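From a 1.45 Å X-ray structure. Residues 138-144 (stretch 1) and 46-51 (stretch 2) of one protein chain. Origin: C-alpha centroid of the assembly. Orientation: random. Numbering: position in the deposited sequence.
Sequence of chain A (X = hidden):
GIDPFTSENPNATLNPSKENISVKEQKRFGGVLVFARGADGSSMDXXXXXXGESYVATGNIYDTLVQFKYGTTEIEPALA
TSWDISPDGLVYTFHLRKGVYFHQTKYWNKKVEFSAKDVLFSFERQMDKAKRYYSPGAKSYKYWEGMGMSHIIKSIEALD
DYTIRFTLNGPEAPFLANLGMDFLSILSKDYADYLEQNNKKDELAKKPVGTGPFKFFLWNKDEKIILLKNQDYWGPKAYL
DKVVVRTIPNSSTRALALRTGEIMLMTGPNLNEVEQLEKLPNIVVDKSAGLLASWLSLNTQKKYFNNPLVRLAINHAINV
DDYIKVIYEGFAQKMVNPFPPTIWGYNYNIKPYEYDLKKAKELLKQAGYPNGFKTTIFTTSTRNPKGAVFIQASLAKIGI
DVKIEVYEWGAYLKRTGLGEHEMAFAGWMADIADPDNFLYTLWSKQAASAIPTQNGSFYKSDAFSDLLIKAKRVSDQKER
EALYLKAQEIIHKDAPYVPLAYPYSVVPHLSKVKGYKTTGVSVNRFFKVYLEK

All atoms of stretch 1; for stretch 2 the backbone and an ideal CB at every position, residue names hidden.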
# COMPACT_ATOMS: atom_id res chain seq x y z
N ALA A 138 -1.47 18.99 9.80
CA ALA A 138 -1.16 18.23 8.59
C ALA A 138 -1.77 16.83 8.63
O ALA A 138 -1.95 16.32 7.51
CB ALA A 138 0.34 18.12 8.33
N LYS A 139 -2.19 16.30 9.78
CA LYS A 139 -2.75 14.91 9.76
C LYS A 139 -4.03 14.85 8.92
O LYS A 139 -4.91 15.72 8.99
CB LYS A 139 -3.03 14.33 11.14
CG LYS A 139 -1.81 14.14 12.03
CD LYS A 139 -2.14 13.75 13.44
CE LYS A 139 -1.04 13.06 14.22
NZ LYS A 139 0.03 14.06 14.42
N SER A 140 -4.08 13.79 8.13
CA SER A 140 -5.18 13.61 7.21
C SER A 140 -5.51 12.12 7.10
O SER A 140 -4.61 11.26 7.07
CB SER A 140 -4.80 14.08 5.83
OG SER A 140 -5.88 13.86 4.94
N TYR A 141 -6.81 11.81 6.98
CA TYR A 141 -7.28 10.44 6.75
C TYR A 141 -7.32 10.19 5.27
O TYR A 141 -8.36 10.20 4.64
CB TYR A 141 -8.66 10.27 7.43
CG TYR A 141 -8.60 10.38 8.96
CD1 TYR A 141 -7.90 9.47 9.74
CD2 TYR A 141 -9.33 11.38 9.65
CE1 TYR A 141 -7.80 9.57 11.12
CE2 TYR A 141 -9.34 11.41 11.05
CZ TYR A 141 -8.57 10.53 11.77
OH TYR A 141 -8.51 10.64 13.14
N LYS A 142 -6.12 9.91 4.75
CA LYS A 142 -5.90 9.91 3.32
C LYS A 142 -6.63 8.85 2.53
O LYS A 142 -7.26 9.16 1.50
CB LYS A 142 -4.38 9.85 2.96
CG LYS A 142 -3.57 11.07 3.41
CD LYS A 142 -2.06 10.80 3.32
CE LYS A 142 -1.09 11.65 4.15
NZ LYS A 142 0.32 11.38 3.73
N TYR A 143 -6.58 7.59 2.95
CA TYR A 143 -7.34 6.57 2.28
C TYR A 143 -8.81 6.91 2.35
O TYR A 143 -9.50 6.67 1.35
CB TYR A 143 -7.12 5.20 2.90
CG TYR A 143 -6.04 4.32 2.24
CD1 TYR A 143 -6.37 3.59 1.12
CD2 TYR A 143 -4.80 4.09 2.82
CE1 TYR A 143 -5.48 2.71 0.52
CE2 TYR A 143 -3.88 3.20 2.26
CZ TYR A 143 -4.27 2.51 1.13
OH TYR A 143 -3.38 1.57 0.64
N TRP A 144 -9.34 7.22 3.53
CA TRP A 144 -10.78 7.46 3.70
C TRP A 144 -11.27 8.53 2.71
O TRP A 144 -12.30 8.33 2.02
CB TRP A 144 -11.11 7.82 5.15
CG TRP A 144 -12.54 8.00 5.42
CD1 TRP A 144 -13.32 9.06 5.05
CD2 TRP A 144 -13.40 7.08 6.11
NE1 TRP A 144 -14.63 8.81 5.42
CE2 TRP A 144 -14.71 7.62 6.09
CE3 TRP A 144 -13.21 5.85 6.76
CZ2 TRP A 144 -15.81 6.96 6.63
CZ3 TRP A 144 -14.29 5.22 7.34
CH2 TRP A 144 -15.60 5.77 7.28
N UNK A 46 -2.49 3.82 11.37
CA UNK A 46 -2.50 3.48 9.94
C UNK A 46 -3.49 4.25 9.11
O UNK A 46 -3.35 4.29 7.89
CB UNK A 46 -2.79 1.99 9.77
N UNK A 47 -4.50 4.87 9.75
CA UNK A 47 -5.41 5.73 9.04
C UNK A 47 -4.80 7.03 8.57
O UNK A 47 -5.34 7.63 7.66
CB UNK A 47 -6.62 6.03 9.93
N UNK A 48 -3.64 7.41 9.11
CA UNK A 48 -3.03 8.67 8.74
C UNK A 48 -1.99 8.55 7.62
O UNK A 48 -1.44 9.57 7.18
CB UNK A 48 -2.38 9.29 9.98
N UNK A 49 -1.66 7.33 7.24
CA UNK A 49 -0.57 7.08 6.27
C UNK A 49 -1.11 6.16 5.18
O UNK A 49 -2.18 5.59 5.35
CB UNK A 49 0.66 6.46 6.95
N UNK A 50 -0.29 5.98 4.13
CA UNK A 50 -0.75 5.13 3.02
C UNK A 50 0.26 4.11 2.55
O UNK A 50 -0.01 3.38 1.59
CB UNK A 50 -1.14 6.01 1.83
N UNK A 51 1.43 4.03 3.19
CA UNK A 51 2.61 3.37 2.62
C UNK A 51 2.90 2.06 3.34
O UNK A 51 2.75 1.88 4.55
CB UNK A 51 3.83 4.29 2.70

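Position 46 has phi/psi of -67/-18, and its ideal CB finds nothing of stretch 1 within 5.5 Å. Many residues would suit, including proline, whose ring fits this phi. The deposited residue is Pro46, and it makes no contact with stretch 1.

At position 47, CA-to-CB points sideways. The ideal CB already lies 3.7 Å from Tyr141 CD1, so the ring leaves little room on that side. A small side chain such as alanine or serine would suit; a larger one would have to turn away from the ring. The residue is Ala47. Its CB sits at the edge of the Tyr141 ring, near the ring plane. Ala47 O receives a CA-H...O contact from Tyr141 CA at 3.5 Å. Water 1 lies 2.9 Å and water 2 lies 2.8 Å from Ala47 O, each placed to donate to it; water 1 accepts from Trp144 N and water 2 from Tyr143 N. Water thus lies between this carbonyl and the first turn of the helix.

At position 48, the ideal CB is 4.2 Å from Ser140 O and 5.2 Å from Lys139 CB. CA-to-CB points sideways, and the space beyond is lined by the Tyr141 ring and the carbons of Lys139. A branched or long apolar side chain would fill it; leucine, isoleucine or methionine are all plausible. The residue is Leu48, with chi1 m and chi2 t. Leu48 CD2 reaches Tyr141 CE1 at 3.6 Å, and Leu48 CD1 reaches Lys139 CE at 3.7 Å. It has the largest area covered by stretch 1. Leu48 CA makes a CA-H...O contact with Ser140 O at 3.5 Å. Water 3 links Leu48 O to Ser140 N, and water 4 links Leu48 O to Lys142 NZ.

At position 49, CA-to-CB points away. Stretch 1 hardly restricts the choice, though the extended phi/psi of -130/171 suits a beta-branched residue. The residue is Val49. Val49 O lies 3.9 Å from Tyr143 CD2 at the ring edge, and is also within reach of water 2, at 2.8 Å.

At position 50, CA-to-CB points sideways. The ideal CB is 3.9 Å from Tyr143 CE2 and 5.1 Å from Lys142 CD. A modest side chain with an apolar part would suit, and a short polar one could meet Lys142 NZ only through a water; threonine, serine or valine could fit. The residue is Thr50, chi1 p. Thr50 CG2 packs 3.7 Å from Lys142 CB, while water 5 bridges Thr50 OG1 and Lys142 NZ.

At position 51, CA-to-CB points away. Many residues would do. Asp51 is an N-cap, capping a backbone N just past the stretch.

Stretch 2 (46-51) PALVTD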
# COMPACT_ATOMS: atom_id res chain seq x y z
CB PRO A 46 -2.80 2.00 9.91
CG PRO A 46 -3.59 1.84 11.13
CD PRO A 46 -3.00 2.71 12.18
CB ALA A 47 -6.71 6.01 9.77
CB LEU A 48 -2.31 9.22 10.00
CG LEU A 48 -3.27 9.61 11.12
CD1 LEU A 48 -2.40 10.18 12.25
CD2 LEU A 48 -4.35 10.57 10.75
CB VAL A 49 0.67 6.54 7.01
CG1 VAL A 49 1.34 7.61 7.86
CG2 VAL A 49 0.34 5.34 7.82
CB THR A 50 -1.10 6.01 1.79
OG1 THR A 50 0.10 6.63 1.35
CG2 THR A 50 -2.19 7.06 2.08
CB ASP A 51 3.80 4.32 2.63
CG ASP A 51 4.35 4.55 4.02
OD1 ASP A 51 3.61 5.21 4.81
OD2 ASP A 51 5.49 4.10 4.29
O HOH W 1 -7.76 7.03 6.13
O HOH W 2 -4.58 6.98 5.08
O HOH W 3 -1.64 12.25 7.92
O HOH W 4 1.02 10.89 6.42
O HOH W 5 1.13 9.31 2.11
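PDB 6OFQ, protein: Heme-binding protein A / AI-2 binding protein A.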